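Local coordinates for beta-galactosidase (Marinomonas sp. ef1, PDB 6Y2K), which probably hydrolyses terminal beta-galactosides as a cold-active, hexameric glycoside hydrolase of family GH42, at residues Gly489-Gly494 with Ala516-Leu521; Gly539-Gly544 with Ala593-Val598. All coordinates share one frame; numbering follows the deposited sequence. Where two conformers were deposited one is given.

Interaction 1: residues Gly489-Gly494 with Ala516-Leu521; sequences GVLLAG and ASLLPL
Leu491 is tied at its backbone by hydrogen bonds to Arg575 and Tyr577, and from this strand position its side chain extends to Leu518 and Leu519. Polar bonding therefore anchors one partner within the sheet, while the meeting of 489-494 with 516-521 is wholly apolar. One methyl does the touching: Leu491 CD2 lies 3.9 Å from Leu518 CD1 and 4.4 Å from Leu519 CD1. Seen from Leu491 CD2, these two methyls are about 79° apart, so the strand leucine points its branch end at a neighbouring pair.

With CG of Leu491 anti to its N and beside the carbonyl carbon (chi1 174°), the CD2 branch is carried to Leu518 CD1. The side chains of Leu491 and Leu518 pass at a slant, and their backbones stay well apart, with 10.3 Å between Leu491 CA and Leu518 CA. Leu518 has a chi1 of -126°, far from a staggered value, which suggests some torsional cost to this placement. Ala493, two residues along and also directed toward 516-521, makes a looser approach, its CB 4.5 Å from Leu519 CD1. Only about 111 Å² is buried in all, consistent with a small hydrophobic patch.

Strand 490-493 runs parallel between strands 467-470 and 576-579 in the mixed sheet of the trimerisation domain, whose sequence clan is that of class I glutamine amidotransferases. The loop lies against part of one face of the sheet, over strands 490-493 and 576-579: Leu518 also touches Gln481 and Asn485 of helix 478-486, and both loop leucines touch His576 of strand 576-579. Val490 and Leu492 point to the other face, where they pack on helix 585-598.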
# COMPACT_ATOMS: atom_id res chain seq x y z
N GLY A 489 -34.24 -34.06 -12.90
CA GLY A 489 -33.53 -32.82 -13.25
C GLY A 489 -32.02 -32.95 -13.10
O GLY A 489 -31.48 -34.07 -13.05
N VAL A 490 -31.35 -31.81 -13.01
CA VAL A 490 -29.89 -31.75 -12.88
C VAL A 490 -29.51 -31.54 -11.41
O VAL A 490 -30.02 -30.65 -10.76
CB VAL A 490 -29.31 -30.62 -13.75
CG1 VAL A 490 -27.79 -30.51 -13.57
CG2 VAL A 490 -29.65 -30.86 -15.22
N LEU A 491 -28.61 -32.38 -10.90
CA LEU A 491 -28.17 -32.33 -9.49
C LEU A 491 -26.73 -31.85 -9.36
O LEU A 491 -25.83 -32.40 -10.01
CB LEU A 491 -28.26 -33.72 -8.86
CG LEU A 491 -27.71 -33.88 -7.43
CD1 LEU A 491 -28.52 -33.06 -6.43
CD2 LEU A 491 -27.65 -35.35 -7.03
N LEU A 492 -26.52 -30.86 -8.48
CA LEU A 492 -25.18 -30.51 -7.97
C LEU A 492 -25.15 -30.72 -6.45
O LEU A 492 -25.85 -30.02 -5.71
CB LEU A 492 -24.83 -29.05 -8.31
CG LEU A 492 -23.50 -28.53 -7.75
CD1 LEU A 492 -22.34 -29.36 -8.27
CD2 LEU A 492 -23.29 -27.05 -8.07
N ALA A 493 -24.35 -31.67 -6.01
CA ALA A 493 -24.09 -31.89 -4.59
C ALA A 493 -22.78 -31.20 -4.22
O ALA A 493 -21.76 -31.40 -4.87
CB ALA A 493 -24.01 -33.37 -4.28
N GLY A 494 -22.83 -30.37 -3.18
CA GLY A 494 -21.69 -29.58 -2.78
C GLY A 494 -20.84 -30.26 -1.73
O GLY A 494 -21.16 -31.37 -1.28
N ALA A 516 -22.79 -41.96 -2.85
CA ALA A 516 -21.78 -42.65 -3.65
C ALA A 516 -22.33 -43.61 -4.71
O ALA A 516 -21.69 -43.81 -5.73
CB ALA A 516 -20.80 -43.40 -2.75
N SER A 517 -23.50 -44.20 -4.48
CA SER A 517 -24.14 -45.04 -5.51
C SER A 517 -24.55 -44.20 -6.73
O SER A 517 -24.46 -44.68 -7.86
CB SER A 517 -25.35 -45.80 -4.95
OG SER A 517 -26.35 -44.92 -4.44
N LEU A 518 -24.97 -42.96 -6.51
CA LEU A 518 -25.36 -42.03 -7.60
C LEU A 518 -24.13 -41.35 -8.23
O LEU A 518 -24.08 -41.12 -9.45
CB LEU A 518 -26.29 -40.94 -7.04
CG LEU A 518 -27.65 -40.66 -7.67
CD1 LEU A 518 -28.07 -39.23 -7.33
CD2 LEU A 518 -27.73 -40.91 -9.17
N LEU A 519 -23.18 -40.96 -7.38
CA LEU A 519 -21.99 -40.22 -7.78
C LEU A 519 -20.77 -40.96 -7.23
O LEU A 519 -20.35 -40.69 -6.11
CB LEU A 519 -22.08 -38.79 -7.24
CG LEU A 519 -22.89 -37.85 -8.12
CD1 LEU A 519 -23.46 -36.66 -7.34
CD2 LEU A 519 -22.03 -37.36 -9.27
N PRO A 520 -20.23 -41.93 -8.00
CA PRO A 520 -19.15 -42.75 -7.45
C PRO A 520 -17.82 -42.01 -7.27
O PRO A 520 -17.08 -41.78 -8.23
CB PRO A 520 -19.04 -43.91 -8.45
CG PRO A 520 -19.62 -43.40 -9.72
CD PRO A 520 -20.69 -42.41 -9.32
N LEU A 521 -17.54 -41.64 -6.02
CA LEU A 521 -16.28 -41.03 -5.64
C LEU A 521 -16.02 -41.29 -4.16
O LEU A 521 -16.93 -41.68 -3.43
CB LEU A 521 -16.33 -39.53 -5.92
CG LEU A 521 -17.40 -38.73 -5.16
CD1 LEU A 521 -16.77 -37.92 -4.04
CD2 LEU A 521 -18.16 -37.81 -6.10

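Interaction 2: residues Gly539-Gly544 with Ala593-Val598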
# COMPACT_ATOMS: atom_id res chain seq x y z
N GLY A 539 -9.54 -26.22 -15.55
CA GLY A 539 -10.33 -27.32 -16.09
C GLY A 539 -11.26 -26.93 -17.21
O GLY A 539 -11.23 -25.79 -17.69
N ARG A 540 -12.07 -27.90 -17.65
CA ARG A 540 -13.05 -27.70 -18.72
C ARG A 540 -13.93 -26.47 -18.57
O ARG A 540 -14.22 -25.82 -19.56
CB ARG A 540 -13.99 -28.90 -18.82
CG ARG A 540 -13.39 -30.11 -19.49
CD ARG A 540 -13.47 -29.99 -21.01
NE ARG A 540 -12.53 -30.92 -21.61
CZ ARG A 540 -11.93 -30.77 -22.79
NH1 ARG A 540 -12.15 -29.70 -23.55
NH2 ARG A 540 -11.08 -31.71 -23.21
N TRP A 541 -14.38 -26.19 -17.35
CA TRP A 541 -15.41 -25.15 -17.14
C TRP A 541 -14.92 -23.78 -16.68
O TRP A 541 -15.71 -22.84 -16.67
CB TRP A 541 -16.49 -25.65 -16.17
CG TRP A 541 -17.45 -26.63 -16.78
CD1 TRP A 541 -17.48 -27.09 -18.07
CD2 TRP A 541 -18.56 -27.23 -16.12
NE1 TRP A 541 -18.53 -27.96 -18.25
CE2 TRP A 541 -19.21 -28.06 -17.06
CE3 TRP A 541 -19.07 -27.16 -14.82
CZ2 TRP A 541 -20.32 -28.82 -16.74
CZ3 TRP A 541 -20.18 -27.91 -14.51
CH2 TRP A 541 -20.80 -28.73 -15.47
N GLY A 542 -13.65 -23.64 -16.32
CA GLY A 542 -13.13 -22.33 -15.93
C GLY A 542 -11.85 -22.39 -15.13
O GLY A 542 -11.29 -23.47 -14.90
N ALA A 543 -11.41 -21.20 -14.72
CA ALA A 543 -10.25 -21.02 -13.86
C ALA A 543 -10.55 -20.01 -12.76
O ALA A 543 -11.38 -19.12 -12.91
CB ALA A 543 -9.06 -20.55 -14.68
N GLY A 544 -9.85 -20.16 -11.65
CA GLY A 544 -10.05 -19.32 -10.48
C GLY A 544 -9.35 -19.93 -9.28
O GLY A 544 -8.30 -20.56 -9.43
N ALA A 593 -23.85 -21.65 -14.63
CA ALA A 593 -24.22 -21.37 -16.02
C ALA A 593 -24.21 -22.65 -16.88
O ALA A 593 -25.14 -22.89 -17.65
CB ALA A 593 -23.30 -20.31 -16.62
N LYS A 594 -23.17 -23.47 -16.72
CA LYS A 594 -23.11 -24.77 -17.42
C LYS A 594 -24.23 -25.70 -17.00
O LYS A 594 -24.88 -26.33 -17.84
CB LYS A 594 -21.76 -25.46 -17.18
CG LYS A 594 -20.61 -24.86 -17.97
CD LYS A 594 -20.67 -25.27 -19.43
CE LYS A 594 -19.52 -24.68 -20.23
NZ LYS A 594 -19.61 -25.14 -21.64
N LEU A 595 -24.45 -25.79 -15.69
CA LEU A 595 -25.47 -26.69 -15.14
C LEU A 595 -26.88 -26.23 -15.54
O LEU A 595 -27.73 -27.07 -15.86
CB LEU A 595 -25.34 -26.78 -13.62
CG LEU A 595 -24.09 -27.55 -13.16
CD1 LEU A 595 -23.72 -27.25 -11.71
CD2 LEU A 595 -24.26 -29.05 -13.36
N SER A 596 -27.10 -24.92 -15.53
CA SER A 596 -28.35 -24.33 -16.00
C SER A 596 -28.63 -24.68 -17.47
O SER A 596 -29.77 -24.99 -17.82
CB SER A 596 -28.35 -22.81 -15.82
OG SER A 596 -28.34 -22.47 -14.44
N GLU A 597 -27.59 -24.62 -18.30
CA GLU A 597 -27.71 -24.98 -19.71
C GLU A 597 -28.12 -26.44 -19.86
O GLU A 597 -29.00 -26.75 -20.66
CB GLU A 597 -26.39 -24.72 -20.45
CG GLU A 597 -26.41 -25.03 -21.95
CD GLU A 597 -25.16 -24.54 -22.65
OE1 GLU A 597 -24.07 -25.07 -22.36
OE2 GLU A 597 -25.28 -23.62 -23.48
N VAL A 598 -27.51 -27.33 -19.08
CA VAL A 598 -27.90 -28.76 -19.11
C VAL A 598 -29.38 -28.91 -18.73
O VAL A 598 -30.10 -29.71 -19.33
CB VAL A 598 -27.03 -29.66 -18.21
CG1 VAL A 598 -27.53 -31.10 -18.24
CG2 VAL A 598 -25.57 -29.63 -18.64
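Trp541 and Lys594 meet by CH-pi contact, with the lysine's aliphatic chain laid over one face of the indole. Lys594 CG stands 3.5 Å from the centroid of the Trp541 five-membered ring, 7° off its normal. Nearer the helix, Lys594 CB comes to 3.6 Å from Trp541 CE2; farther out, Lys594 CD lies 3.6 Å from Trp541 NE1. A bend at chi2 (-76°) turns the lysine chain along the ring, so that Lys594 CE also reaches Trp541 CD1.

The second kind is plain apolar contact. Leu595 CD2 approaches the ring edge near its plane, 4.1 Å from Trp541 CH2, and the two side chains cross at about a right angle. Replacing Trp541 by an alanine would probably leave the methylenes of Lys594 without the indole face beneath them and open a gap beside Leu595.

Backbone bonding to Leu560 anchors Trp541 in its loop. Nearby, Arg540 packs on Tyr604 of the second subunit, and Lys594 on Glu597 of that subunit. Chemically, the contact uses the lysine's hydrocarbon stem rather than its charge, so the contact between this loop and helix 585-598 probably rests on CH-pi and dispersion forces, beside a subunit interface.

Overall arrangement
From the N terminus, strand 490-493 comes first; 21 residues with neither helix nor strand then lead to 516-521, where interaction 1 closes its loop just ahead of strand 521-528. Interaction 2 opens later at 539-544 and closes at 593-598, after 48 residues that include several strands and the start of helix 585-598. The two loops follow in series, neither nesting nor crossing. In space they join, their centres 16 Å apart: Leu492 CD2 lies 3.7 Å from Leu595 CD1, and Val490 CG2 is equally near Val598 CG1. Strand 490-493 thus links the loop on one sheet face to the helix on the other.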